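Local coordinates for glutathione transferase (Leptospira interrogans serovar Lai, PDB 3UBK), which binds glutathione and probably transfers it to electrophilic substrates, as glutathione transferases generally do, at residues Y14-V18 / S64-L68; M3-A9 / I51-M56; I22-L27 / F70-I74; I99-D104 / S157-L162; S143-A147 / Y188-M192. One frame throughout, in Å; residues are numbered along the deposited sequence. Where two conformers were deposited one is given.

Interactions 1, 2 and 3 build the thioredoxin-like N-terminal domain, while interactions 4 and 5 belong to the helical C-terminal domain. Interactions 1 and 2 lie about 10 Å apart between centres and hold two of the glutathione-binding residues, S64 and I51. Interaction 3 uses the same helix pair as interaction 1, one or two turns onward, and shares an apolar layer with the sheet of interaction 2. The domains meet where interaction 1 touches interaction 4: K17 forms a salt bridge with E100, and Y14 OH lies 3.0 Å from D104 OD2, a probable hydrogen bond. Interaction 5, about 14 Å from interaction 4 between centres, touches it through F159 on F189 and M192, and I99 on I146.

Interaction 1: residues Y14-V18 / S64-L68; sequences YVNKV and SGAIL
V18 spreads its two methyls over the neighbouring helix, CG1 resting 3.7 Å from I67 CG2 and CG2 reaching the CB of S64. The V18 and I67 side chains cross at about a right angle. Compact beta-branched groups thus fill the space between two nearly parallel helix segments, whose axes run 9.7 Å apart at 9°. L68 closes the same seam with both branches: its CD1 lies 3.7 Å from K17 CG, and its CD2 faces the carbonyl of V18.

Beyond this apolar strip the contact turns polar. The lysine chain of K17 stays extended, CG opposite the backbone N (chi1 169°), and runs past L68 until its NZ donates a hydrogen bond of 2.7 Å to S64 OG. That hydroxyl is placed between its own N and carbonyl carbon (chi1 71°), where it also meets the edge of the Y14 ring, CD2 being 3.6 Å from OG. The ammonium has a stronger partner in E100 of helix 86-111, a salt bridge that joins the two domains.

S64 opens helix 64-74 and binds glutathione. A small hydroxyl residue suits a place hemmed in by Y14, K17 and V18. Because K17 supplies the hydrogen, S64 OG acts here as acceptor, which probably leaves its own hydrogen to be offered to an acceptor such as the ligand.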
# COMPACT_ATOMS: atom_id res chain seq x y z
N TYR A 14 2.69 -10.90 6.22
CA TYR A 14 3.04 -9.50 6.52
C TYR A 14 4.04 -9.40 7.67
O TYR A 14 4.91 -8.54 7.66
CB TYR A 14 1.77 -8.67 6.79
CG TYR A 14 0.97 -8.55 5.51
CD1 TYR A 14 -0.03 -9.47 5.20
CD2 TYR A 14 1.25 -7.56 4.58
CE1 TYR A 14 -0.75 -9.38 4.01
CE2 TYR A 14 0.54 -7.46 3.39
CZ TYR A 14 -0.46 -8.38 3.11
OH TYR A 14 -1.17 -8.31 1.93
N VAL A 15 3.91 -10.27 8.66
CA VAL A 15 4.91 -10.36 9.73
C VAL A 15 6.23 -10.78 9.10
O VAL A 15 7.29 -10.18 9.35
CB VAL A 15 4.47 -11.38 10.83
CG1 VAL A 15 5.61 -11.66 11.81
CG2 VAL A 15 3.24 -10.87 11.56
N ASN A 16 6.17 -11.78 8.24
CA ASN A 16 7.38 -12.31 7.64
C ASN A 16 8.07 -11.31 6.73
O ASN A 16 9.29 -11.26 6.69
CB ASN A 16 7.10 -13.63 6.92
CG ASN A 16 6.83 -14.75 7.90
OD1 ASN A 16 7.19 -14.64 9.07
ND2 ASN A 16 6.19 -15.80 7.44
N LYS A 17 7.28 -10.54 5.99
CA LYS A 17 7.82 -9.43 5.21
C LYS A 17 8.72 -8.53 6.08
O LYS A 17 9.85 -8.19 5.70
CB LYS A 17 6.67 -8.62 4.60
CG LYS A 17 7.04 -7.27 3.97
CD LYS A 17 5.73 -6.52 3.67
CE LYS A 17 5.92 -5.13 3.12
NZ LYS A 17 4.58 -4.43 3.15
N VAL A 18 8.23 -8.13 7.24
CA VAL A 18 8.99 -7.26 8.15
C VAL A 18 10.22 -7.99 8.72
O VAL A 18 11.33 -7.45 8.80
CB VAL A 18 8.10 -6.73 9.31
CG1 VAL A 18 8.96 -6.05 10.38
CG2 VAL A 18 7.02 -5.75 8.77
N SER A 64 2.77 -2.86 7.84
CA SER A 64 4.04 -3.45 7.44
C SER A 64 4.88 -2.57 6.53
O SER A 64 6.10 -2.50 6.67
CB SER A 64 3.82 -4.83 6.80
OG SER A 64 3.23 -4.70 5.53
N GLY A 65 4.23 -1.91 5.57
CA GLY A 65 4.96 -0.95 4.72
C GLY A 65 5.57 0.21 5.51
O GLY A 65 6.76 0.53 5.36
N ALA A 66 4.77 0.85 6.36
CA ALA A 66 5.29 1.94 7.21
C ALA A 66 6.38 1.46 8.17
O ALA A 66 7.34 2.18 8.43
CB ALA A 66 4.16 2.59 8.02
N ILE A 67 6.21 0.25 8.73
CA ILE A 67 7.27 -0.35 9.56
C ILE A 67 8.61 -0.46 8.83
O ILE A 67 9.65 -0.01 9.33
CB ILE A 67 6.85 -1.76 10.08
CG1 ILE A 67 5.70 -1.66 11.08
CG2 ILE A 67 8.05 -2.49 10.71
CD1 ILE A 67 5.01 -3.00 11.34
N LEU A 68 8.62 -1.06 7.64
CA LEU A 68 9.88 -1.24 6.92
C LEU A 68 10.48 0.08 6.41
O LEU A 68 11.69 0.23 6.37
CB LEU A 68 9.73 -2.26 5.78
CG LEU A 68 9.73 -3.70 6.32
CD1 LEU A 68 9.46 -4.68 5.19
CD2 LEU A 68 11.05 -4.07 7.02

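Interaction 2: residues M3-A9 / I51-M56; sequences MIKLHGA and IPVLEM
I4 and L54 press together on the packed face of this antiparallel strand pair, with I4 CG2 only 3.4 Å from L54 CD1, tighter than usual for two methyls. L6 continues the layer, its CD1 lying 3.7 Å from P52 CB. Helices 13-25 and 64-74 cover this face, as V18 touches L6 and I67 touches both P52 and L54; branched aliphatic residues suit such a filled interior. At one end M56, bent at chi3, brings its CE 3.8 Å from CG of M3, and M3 is the exposed partner.

Four backbone hydrogen bonds between K5 and E55 and between H7 and V53 tie the strands. Past H7 the chains stay close: P52 CA comes 3.2 Å from H7 O. P52 follows a cis peptide, the cis-proline characteristic of thioredoxin-like folds, and its predecessor I51 binds glutathione. G8 leaves room for I51 by lacking a beta carbon.

The other face carries K5, H7 and E55, all partly exposed, while V53, beside H7, is buried. The E55 chain is stretched out, its CG swung away from its own amide (chi1 175°), bringing OE1 within 2.8 Å of H7 NE2. Ring and carboxylate are nearly coplanar, 16° apart, and the donor meets the anti lone pair, though the bond is bent to 145° at the hydrogen. K5 NZ approaches the other oxygen, OE2, but at 4.4 Å it is beyond a salt bridge. The histidine N-H and the nearby ammonium would together probably favour the ionised form of E55.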
# COMPACT_ATOMS: atom_id res chain seq x y z
N MET A 3 15.63 -3.62 21.92
CA MET A 3 15.05 -2.37 21.42
C MET A 3 13.78 -2.58 20.59
O MET A 3 12.81 -1.84 20.74
CB MET A 3 16.08 -1.66 20.56
CG MET A 3 15.88 -0.17 20.45
SD MET A 3 17.32 0.60 19.67
CE MET A 3 18.66 -0.27 20.48
N ILE A 4 13.82 -3.58 19.71
CA ILE A 4 12.75 -3.80 18.75
C ILE A 4 11.88 -4.99 19.12
O ILE A 4 12.37 -6.10 19.32
CB ILE A 4 13.34 -4.05 17.34
CG1 ILE A 4 14.14 -2.83 16.89
CG2 ILE A 4 12.22 -4.37 16.36
CD1 ILE A 4 15.06 -3.11 15.73
N LYS A 5 10.58 -4.75 19.25
CA LYS A 5 9.65 -5.85 19.46
C LYS A 5 8.72 -5.94 18.26
O LYS A 5 8.12 -4.94 17.86
CB LYS A 5 8.84 -5.63 20.74
CG LYS A 5 9.65 -5.90 22.01
CD LYS A 5 8.89 -5.48 23.26
CE LYS A 5 9.81 -5.46 24.47
NZ LYS A 5 9.11 -4.97 25.68
N LEU A 6 8.63 -7.13 17.67
CA LEU A 6 7.72 -7.38 16.56
C LEU A 6 6.55 -8.26 17.03
O LEU A 6 6.74 -9.44 17.33
CB LEU A 6 8.47 -8.10 15.44
CG LEU A 6 7.71 -8.43 14.15
CD1 LEU A 6 7.24 -7.14 13.48
CD2 LEU A 6 8.60 -9.24 13.21
N HIS A 7 5.36 -7.68 17.09
CA HIS A 7 4.17 -8.41 17.52
C HIS A 7 3.52 -9.06 16.32
O HIS A 7 3.18 -8.37 15.35
CB HIS A 7 3.16 -7.48 18.20
CG HIS A 7 3.73 -6.72 19.36
ND1 HIS A 7 3.43 -7.04 20.67
CD2 HIS A 7 4.58 -5.67 19.41
CE1 HIS A 7 4.08 -6.21 21.47
NE2 HIS A 7 4.78 -5.37 20.74
N GLY A 8 3.36 -10.37 16.37
CA GLY A 8 2.71 -11.12 15.30
C GLY A 8 3.38 -12.46 15.06
O GLY A 8 4.60 -12.60 15.20
N ALA A 9 2.59 -13.46 14.67
CA ALA A 9 3.08 -14.83 14.52
C ALA A 9 3.71 -15.10 13.15
O ALA A 9 3.42 -14.40 12.17
CB ALA A 9 1.95 -15.83 14.79
N ILE A 51 -1.79 -7.62 12.41
CA ILE A 51 -0.38 -7.82 12.69
C ILE A 51 0.33 -7.70 11.35
O ILE A 51 -0.27 -7.96 10.32
CB ILE A 51 -0.12 -9.20 13.33
CG1 ILE A 51 -0.83 -10.31 12.53
CG2 ILE A 51 -0.58 -9.18 14.78
CD1 ILE A 51 -0.37 -11.76 12.88
N PRO A 52 1.61 -7.31 11.36
CA PRO A 52 2.49 -7.03 12.49
C PRO A 52 2.32 -5.63 13.08
O PRO A 52 1.83 -4.71 12.42
CB PRO A 52 3.89 -7.12 11.87
CG PRO A 52 3.67 -6.62 10.49
CD PRO A 52 2.35 -7.25 10.08
N VAL A 53 2.75 -5.49 14.33
CA VAL A 53 2.94 -4.19 14.94
C VAL A 53 4.39 -4.14 15.41
O VAL A 53 4.87 -5.09 16.03
CB VAL A 53 2.04 -3.98 16.17
CG1 VAL A 53 2.16 -2.56 16.69
CG2 VAL A 53 0.59 -4.30 15.84
N LEU A 54 5.09 -3.05 15.10
CA LEU A 54 6.43 -2.84 15.61
C LEU A 54 6.37 -1.96 16.85
O LEU A 54 5.71 -0.91 16.87
CB LEU A 54 7.32 -2.16 14.57
CG LEU A 54 8.80 -1.98 14.94
CD1 LEU A 54 9.59 -3.22 14.57
CD2 LEU A 54 9.37 -0.76 14.24
N GLU A 55 7.06 -2.40 17.91
CA GLU A 55 7.15 -1.59 19.11
C GLU A 55 8.60 -1.18 19.36
O GLU A 55 9.50 -2.02 19.35
CB GLU A 55 6.61 -2.35 20.33
CG GLU A 55 6.78 -1.63 21.65
CD GLU A 55 6.30 -2.45 22.85
OE1 GLU A 55 5.82 -3.58 22.63
OE2 GLU A 55 6.40 -1.97 23.99
N MET A 56 8.82 0.12 19.51
CA MET A 56 10.10 0.67 19.98
C MET A 56 9.81 1.83 20.92
O MET A 56 8.86 2.58 20.70
CB MET A 56 10.91 1.23 18.82
CG MET A 56 11.62 0.24 17.96
SD MET A 56 12.73 1.08 16.82
CE MET A 56 13.85 1.91 17.94

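Interaction 3: residues I22-L27 / F70-I74; sequences ILEKGL and FLDTI
K25 and D72 join the ends of the first and last helices of the thioredoxin-like domain through a salt bridge, NZ lying 2.8 Å from OD1. The lysine chain crosses the aspartate at about a right angle: it runs straight until its last torsion, where chi4 of -74° turns the ammonium toward OD1 and places it almost straight ahead of the CG-OD1 bond. Beside this polar link is a small apolar contact. I22 CG1 sits 3.6 Å from L71 CD1, the two side chains meeting at a slant, while L27 CD1 lies more loosely against L71 CD2 at 4.5 Å. Branched aliphatics suit this gap, since a methylene of I22 can meet a methyl of L71 between well-separated backbones.

A second shell fixes both charged groups. The ammonium of K25 is also within hydrogen-bonding range of the carbonyls of F75, Q77 and above all P79, four acceptors sharing three hydrogens, so the loop after helix 64-74 wraps around it. The carboxylate of D72 takes the backbone N-H of L81 on OD1 and that of I82 on OD2, which holds its rotation. Farther out, L71 rests on L54 of the sheet, and the neighbouring F70 packs its ring against W87 of the second subunit, which brings this helix to the dimer interface.

L27 follows directly on the end of helix 13-25. G26 leaves the helix with phi at 80°, a conformation glycine tolerates readily, in a Schellman motif. Its N bonds to L23 O, and the following L27 N reaches back to I22 O at 3.0 Å.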
# COMPACT_ATOMS: atom_id res chain seq x y z
N ILE A 22 14.33 -7.01 8.97
CA ILE A 22 15.05 -6.96 10.25
C ILE A 22 16.25 -7.91 10.25
O ILE A 22 17.36 -7.52 10.63
CB ILE A 22 14.10 -7.30 11.43
CG1 ILE A 22 13.11 -6.16 11.69
CG2 ILE A 22 14.89 -7.60 12.72
CD1 ILE A 22 11.92 -6.54 12.63
N LEU A 23 16.03 -9.14 9.82
CA LEU A 23 17.09 -10.16 9.80
C LEU A 23 18.20 -9.78 8.85
O LEU A 23 19.38 -9.97 9.16
CB LEU A 23 16.52 -11.52 9.40
CG LEU A 23 15.66 -12.16 10.49
CD1 LEU A 23 14.94 -13.40 9.95
CD2 LEU A 23 16.55 -12.48 11.71
N GLU A 24 17.84 -9.26 7.68
CA GLU A 24 18.84 -8.97 6.68
C GLU A 24 19.79 -7.84 7.09
O GLU A 24 20.99 -7.88 6.75
CB GLU A 24 18.17 -8.66 5.33
CG GLU A 24 19.14 -8.72 4.17
CD GLU A 24 19.60 -10.15 3.84
OE1 GLU A 24 18.99 -11.13 4.31
OE2 GLU A 24 20.56 -10.27 3.07
N LYS A 25 19.27 -6.85 7.82
CA LYS A 25 20.06 -5.77 8.40
C LYS A 25 20.86 -6.24 9.62
O LYS A 25 21.78 -5.55 10.06
CB LYS A 25 19.16 -4.59 8.81
CG LYS A 25 18.68 -3.73 7.64
CD LYS A 25 17.90 -2.52 8.12
CE LYS A 25 17.38 -1.69 6.95
NZ LYS A 25 18.48 -0.88 6.26
N GLY A 26 20.47 -7.38 10.18
CA GLY A 26 21.14 -7.91 11.35
C GLY A 26 20.69 -7.25 12.64
O GLY A 26 21.43 -7.21 13.61
N LEU A 27 19.48 -6.71 12.66
CA LEU A 27 18.98 -6.04 13.85
C LEU A 27 18.56 -7.08 14.89
O LEU A 27 18.07 -8.15 14.53
CB LEU A 27 17.78 -5.15 13.52
CG LEU A 27 18.03 -4.00 12.55
CD1 LEU A 27 16.72 -3.34 12.09
CD2 LEU A 27 18.93 -2.97 13.19
N PHE A 70 10.16 2.85 8.00
CA PHE A 70 10.67 3.43 9.25
C PHE A 70 12.03 2.81 9.64
O PHE A 70 13.01 3.53 9.91
CB PHE A 70 9.63 3.23 10.36
CG PHE A 70 10.13 3.53 11.74
CD1 PHE A 70 10.08 4.83 12.24
CD2 PHE A 70 10.66 2.52 12.54
CE1 PHE A 70 10.55 5.13 13.54
CE2 PHE A 70 11.12 2.80 13.84
CZ PHE A 70 11.06 4.11 14.34
N LEU A 71 12.08 1.48 9.68
CA LEU A 71 13.31 0.79 10.04
C LEU A 71 14.45 1.15 9.10
O LEU A 71 15.58 1.32 9.53
CB LEU A 71 13.11 -0.74 10.06
CG LEU A 71 12.27 -1.25 11.22
CD1 LEU A 71 12.02 -2.75 11.06
CD2 LEU A 71 12.97 -0.94 12.55
N ASP A 72 14.14 1.29 7.81
CA ASP A 72 15.17 1.65 6.84
C ASP A 72 15.67 3.08 7.04
O ASP A 72 16.81 3.37 6.73
CB ASP A 72 14.67 1.48 5.39
CG ASP A 72 15.81 1.33 4.41
OD1 ASP A 72 16.70 0.47 4.64
OD2 ASP A 72 15.83 2.05 3.38
N THR A 73 14.80 3.96 7.55
CA THR A 73 15.19 5.34 7.80
C THR A 73 16.09 5.41 9.04
O THR A 73 17.19 5.98 9.00
CB THR A 73 13.94 6.21 8.01
OG1 THR A 73 13.19 6.25 6.79
CG2 THR A 73 14.34 7.64 8.43
N ILE A 74 15.63 4.83 10.15
CA ILE A 74 16.43 4.92 11.37
C ILE A 74 17.61 3.95 11.44
O ILE A 74 18.58 4.23 12.12
CB ILE A 74 15.58 4.80 12.66
CG1 ILE A 74 14.90 3.45 12.76
CG2 ILE A 74 14.56 5.94 12.76
CD1 ILE A 74 14.52 3.10 14.20

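Interaction 4: residues I99-D104 / S157-L162; sequences IETYLD and SGFAHL
H161 lies across I99 and E100 where two helices of the all-helical C-terminal GST domain run side by side, their segment axes 10.5 Å apart. Its CB packs on I99 CG2 at 3.5 Å. From there CG stands beside the backbone N, opposite the carbonyl carbon (chi1 -66°), which carries the imidazole out toward helix 86-111. The methylene CG of E100 lies close against the NE2-CD2 side of the ring. At the tip, NE2 donates a hydrogen bond of 2.9 Å to E100 OE2, fairly straight at 163°.

The acceptor lies close to the plane of the imidazole, yet the carboxylate is turned steeply, 77° to the ring, so that the N-H arrives from its anti side and somewhat out of its plane. On the other side of the ring ND1 hydrogen-bonds to N13, and Y14 meets the histidine edge to face. A histidine suits this place because its two ring nitrogens face oxygens of E100 and N13. E100 OE2 is also gripped by K17, whose positive charge would probably stabilise the carboxylate.

Next to the polar pair, I99 is a knob among S157, G158, H161 and L162. Its CG2 also lies near L162 CD2, which in turn meets L103 CD1 at 3.9 Å. Helix 86-111 widens here into a pi-type turn, D104 N bonding to I99 O. At the other branch of the isoleucine, I99 CD1 comes over the backbone at G158, 3.6 Å from its CA.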
# COMPACT_ATOMS: atom_id res chain seq x y z
N ILE A 99 3.08 -6.98 -5.99
CA ILE A 99 3.01 -8.25 -5.27
C ILE A 99 1.94 -8.26 -4.19
O ILE A 99 1.18 -9.22 -4.07
CB ILE A 99 4.37 -8.65 -4.65
CG1 ILE A 99 5.35 -9.00 -5.76
CG2 ILE A 99 4.16 -9.82 -3.67
CD1 ILE A 99 6.81 -9.05 -5.32
N GLU A 100 1.85 -7.19 -3.41
CA GLU A 100 0.90 -7.17 -2.30
C GLU A 100 -0.54 -6.90 -2.72
O GLU A 100 -1.47 -7.57 -2.27
CB GLU A 100 1.31 -6.14 -1.25
CG GLU A 100 2.40 -6.60 -0.35
CD GLU A 100 2.62 -5.66 0.81
OE1 GLU A 100 2.01 -4.57 0.84
OE2 GLU A 100 3.41 -6.01 1.69
N THR A 101 -0.72 -5.89 -3.57
CA THR A 101 -2.06 -5.40 -3.88
C THR A 101 -2.74 -6.16 -5.00
O THR A 101 -3.94 -6.40 -4.95
CB THR A 101 -2.05 -3.88 -4.20
OG1 THR A 101 -1.44 -3.18 -3.12
CG2 THR A 101 -3.48 -3.36 -4.37
N TYR A 102 -1.99 -6.56 -6.00
CA TYR A 102 -2.56 -7.20 -7.15
C TYR A 102 -2.34 -8.70 -7.20
O TYR A 102 -2.88 -9.37 -8.03
CB TYR A 102 -2.02 -6.56 -8.42
CG TYR A 102 -2.08 -5.06 -8.40
CD1 TYR A 102 -3.22 -4.41 -8.07
CD2 TYR A 102 -1.00 -4.32 -8.73
CE1 TYR A 102 -3.27 -3.07 -8.06
CE2 TYR A 102 -1.04 -2.99 -8.73
CZ TYR A 102 -2.17 -2.36 -8.38
OH TYR A 102 -2.19 -1.01 -8.37
N LEU A 103 -1.52 -9.23 -6.30
CA LEU A 103 -1.33 -10.68 -6.23
C LEU A 103 -1.86 -11.28 -4.95
O LEU A 103 -2.63 -12.25 -4.99
CB LEU A 103 0.14 -11.06 -6.43
CG LEU A 103 0.71 -10.83 -7.83
CD1 LEU A 103 2.14 -11.31 -7.87
CD2 LEU A 103 -0.12 -11.54 -8.90
N ASP A 104 -1.48 -10.71 -3.80
CA ASP A 104 -1.86 -11.31 -2.52
C ASP A 104 -3.28 -11.01 -2.07
O ASP A 104 -3.95 -11.88 -1.50
CB ASP A 104 -0.90 -10.91 -1.40
CG ASP A 104 -1.13 -11.71 -0.14
OD1 ASP A 104 -0.95 -12.94 -0.20
OD2 ASP A 104 -1.51 -11.11 0.88
N SER A 157 8.85 -8.21 0.48
CA SER A 157 7.51 -8.47 -0.03
C SER A 157 7.50 -9.70 -0.93
O SER A 157 6.65 -10.58 -0.81
CB SER A 157 6.99 -7.25 -0.78
OG SER A 157 6.73 -6.19 0.12
N GLY A 158 8.47 -9.78 -1.83
CA GLY A 158 8.54 -10.91 -2.76
C GLY A 158 8.64 -12.26 -2.07
O GLY A 158 7.81 -13.16 -2.30
N PHE A 159 9.64 -12.43 -1.21
CA PHE A 159 9.86 -13.73 -0.59
C PHE A 159 8.75 -14.07 0.38
O PHE A 159 8.29 -15.21 0.44
CB PHE A 159 11.23 -13.79 0.11
CG PHE A 159 11.61 -15.18 0.56
CD1 PHE A 159 12.20 -16.07 -0.32
CD2 PHE A 159 11.37 -15.59 1.86
CE1 PHE A 159 12.54 -17.35 0.08
CE2 PHE A 159 11.71 -16.87 2.27
CZ PHE A 159 12.30 -17.75 1.39
N ALA A 160 8.32 -13.09 1.16
CA ALA A 160 7.25 -13.29 2.12
C ALA A 160 5.91 -13.68 1.45
O ALA A 160 5.27 -14.64 1.86
CB ALA A 160 7.07 -12.05 2.97
N HIS A 161 5.51 -12.95 0.41
CA HIS A 161 4.18 -13.15 -0.19
C HIS A 161 4.15 -14.25 -1.25
O HIS A 161 3.23 -15.06 -1.29
CB HIS A 161 3.67 -11.85 -0.82
CG HIS A 161 3.40 -10.76 0.18
ND1 HIS A 161 2.59 -10.95 1.28
CD2 HIS A 161 3.80 -9.47 0.22
CE1 HIS A 161 2.53 -9.82 1.97
NE2 HIS A 161 3.24 -8.91 1.34
N LEU A 162 5.17 -14.29 -2.10
CA LEU A 162 5.16 -15.23 -3.21
C LEU A 162 5.38 -16.66 -2.76
O LEU A 162 4.89 -17.59 -3.39
CB LEU A 162 6.21 -14.83 -4.25
CG LEU A 162 5.95 -13.50 -4.94
CD1 LEU A 162 7.05 -13.22 -5.95
CD2 LEU A 162 4.57 -13.44 -5.62

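Interaction 5: residues S143-A147 / Y188-M192; sequences SPYIA and YFVFM
The loop between helix 119-139 and helix 153-169 leans on helix 185-193 through an edge-to-face aromatic pair, F191 turning its edge to the face of Y145. The ring centroids are 5.3 Å apart and the planes stand at 75°. The atom that leads is F191 CE2, above the tyrosine ring but displaced toward its rim, 3.7 Å from Y145 CE1. The other flat surface of contact belongs to F191 itself: P144 CB lies over its face in a CH-pi contact, 4.0 Å from the centroid. P144 follows a cis peptide, and its rigid ring can lay CB and CG against the phenyl.

The loop thus packs against about one turn of helix 185-193 in the helical GST C-terminal domain, away from the glutathione site. M192, one residue beyond F191, bends at chi2 and chi3 and sets its SD at the rim of the Y145 ring, 3.8 Å from CE1. This is a Met-aromatic contact at the edge, and a flexible thioether fits readily into such a narrow place. The CG of M192 in turn lies over the face of Y188.

Y188 projects toward the loop, a chi1 of 166° turning its ring away from the amide of its own residue. Its CD1 edge meets P144 O at 3.5 Å, while CE1 lies 3.6 Å from I146 N. Its hydroxyl bonds to D155 OD1, the same oxygen that accepts the backbone N-H of I146. The Y145 OH is hydrogen-bonded to NZ of K195, just past the end of helix 185-193, and I146 CB rests 4.2 Å from Y188 CE1.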
# COMPACT_ATOMS: atom_id res chain seq x y z
N SER A 143 18.35 -10.66 -10.39
CA SER A 143 19.74 -10.66 -10.82
C SER A 143 20.76 -10.41 -9.71
O SER A 143 21.62 -9.55 -9.85
CB SER A 143 19.94 -9.64 -11.96
OG SER A 143 19.54 -8.33 -11.56
N PRO A 144 20.72 -11.19 -8.63
CA PRO A 144 19.83 -12.31 -8.38
C PRO A 144 18.60 -11.94 -7.58
O PRO A 144 17.65 -12.73 -7.51
CB PRO A 144 20.71 -13.24 -7.55
CG PRO A 144 21.54 -12.29 -6.75
CD PRO A 144 21.77 -11.09 -7.60
N TYR A 145 18.60 -10.77 -6.96
CA TYR A 145 17.44 -10.34 -6.18
C TYR A 145 16.31 -9.85 -7.07
O TYR A 145 16.48 -9.63 -8.28
CB TYR A 145 17.85 -9.27 -5.15
CG TYR A 145 18.80 -9.84 -4.13
CD1 TYR A 145 18.33 -10.62 -3.07
CD2 TYR A 145 20.16 -9.64 -4.25
CE1 TYR A 145 19.20 -11.17 -2.16
CE2 TYR A 145 21.05 -10.19 -3.34
CZ TYR A 145 20.56 -10.94 -2.30
OH TYR A 145 21.45 -11.48 -1.39
N ILE A 146 15.13 -9.67 -6.49
CA ILE A 146 13.98 -9.42 -7.34
C ILE A 146 14.09 -8.14 -8.18
O ILE A 146 13.64 -8.11 -9.33
CB ILE A 146 12.66 -9.48 -6.56
CG1 ILE A 146 11.47 -9.49 -7.54
CG2 ILE A 146 12.59 -8.36 -5.54
CD1 ILE A 146 10.21 -10.14 -6.96
N ALA A 147 14.74 -7.10 -7.64
CA ALA A 147 14.82 -5.80 -8.32
C ALA A 147 16.19 -5.49 -8.91
O ALA A 147 16.39 -4.43 -9.48
CB ALA A 147 14.36 -4.65 -7.37
N TYR A 188 14.86 -17.98 -7.99
CA TYR A 188 14.99 -16.94 -6.96
C TYR A 188 14.66 -17.51 -5.59
O TYR A 188 15.36 -17.26 -4.62
CB TYR A 188 14.06 -15.77 -7.28
CG TYR A 188 13.85 -14.77 -6.14
CD1 TYR A 188 14.77 -13.76 -5.90
CD2 TYR A 188 12.72 -14.82 -5.34
CE1 TYR A 188 14.58 -12.83 -4.88
CE2 TYR A 188 12.51 -13.90 -4.32
CZ TYR A 188 13.45 -12.91 -4.09
OH TYR A 188 13.25 -11.99 -3.08
N PHE A 189 13.59 -18.29 -5.53
CA PHE A 189 13.15 -18.88 -4.28
C PHE A 189 14.22 -19.82 -3.70
O PHE A 189 14.49 -19.81 -2.49
CB PHE A 189 11.82 -19.60 -4.52
CG PHE A 189 11.18 -20.15 -3.29
CD1 PHE A 189 10.98 -19.35 -2.18
CD2 PHE A 189 10.77 -21.47 -3.24
CE1 PHE A 189 10.39 -19.86 -1.04
CE2 PHE A 189 10.17 -21.98 -2.11
CZ PHE A 189 9.98 -21.18 -1.00
N VAL A 190 14.84 -20.62 -4.57
CA VAL A 190 15.97 -21.48 -4.19
C VAL A 190 17.17 -20.65 -3.73
O VAL A 190 17.78 -20.93 -2.70
CB VAL A 190 16.41 -22.40 -5.36
CG1 VAL A 190 17.62 -23.26 -4.96
CG2 VAL A 190 15.26 -23.30 -5.82
N PHE A 191 17.52 -19.64 -4.51
CA PHE A 191 18.62 -18.75 -4.12
C PHE A 191 18.37 -18.15 -2.74
O PHE A 191 19.22 -18.25 -1.84
CB PHE A 191 18.88 -17.67 -5.19
CG PHE A 191 19.79 -16.57 -4.72
CD1 PHE A 191 21.16 -16.79 -4.62
CD2 PHE A 191 19.28 -15.34 -4.33
CE1 PHE A 191 22.00 -15.77 -4.17
CE2 PHE A 191 20.11 -14.34 -3.88
CZ PHE A 191 21.47 -14.55 -3.79
N MET A 192 17.20 -17.56 -2.54
CA MET A 192 16.90 -16.94 -1.25
C MET A 192 17.03 -17.90 -0.07
O MET A 192 17.50 -17.51 1.01
CB MET A 192 15.53 -16.26 -1.27
CG MET A 192 15.49 -15.02 -2.18
SD MET A 192 16.31 -13.58 -1.43
CE MET A 192 15.00 -13.08 -0.30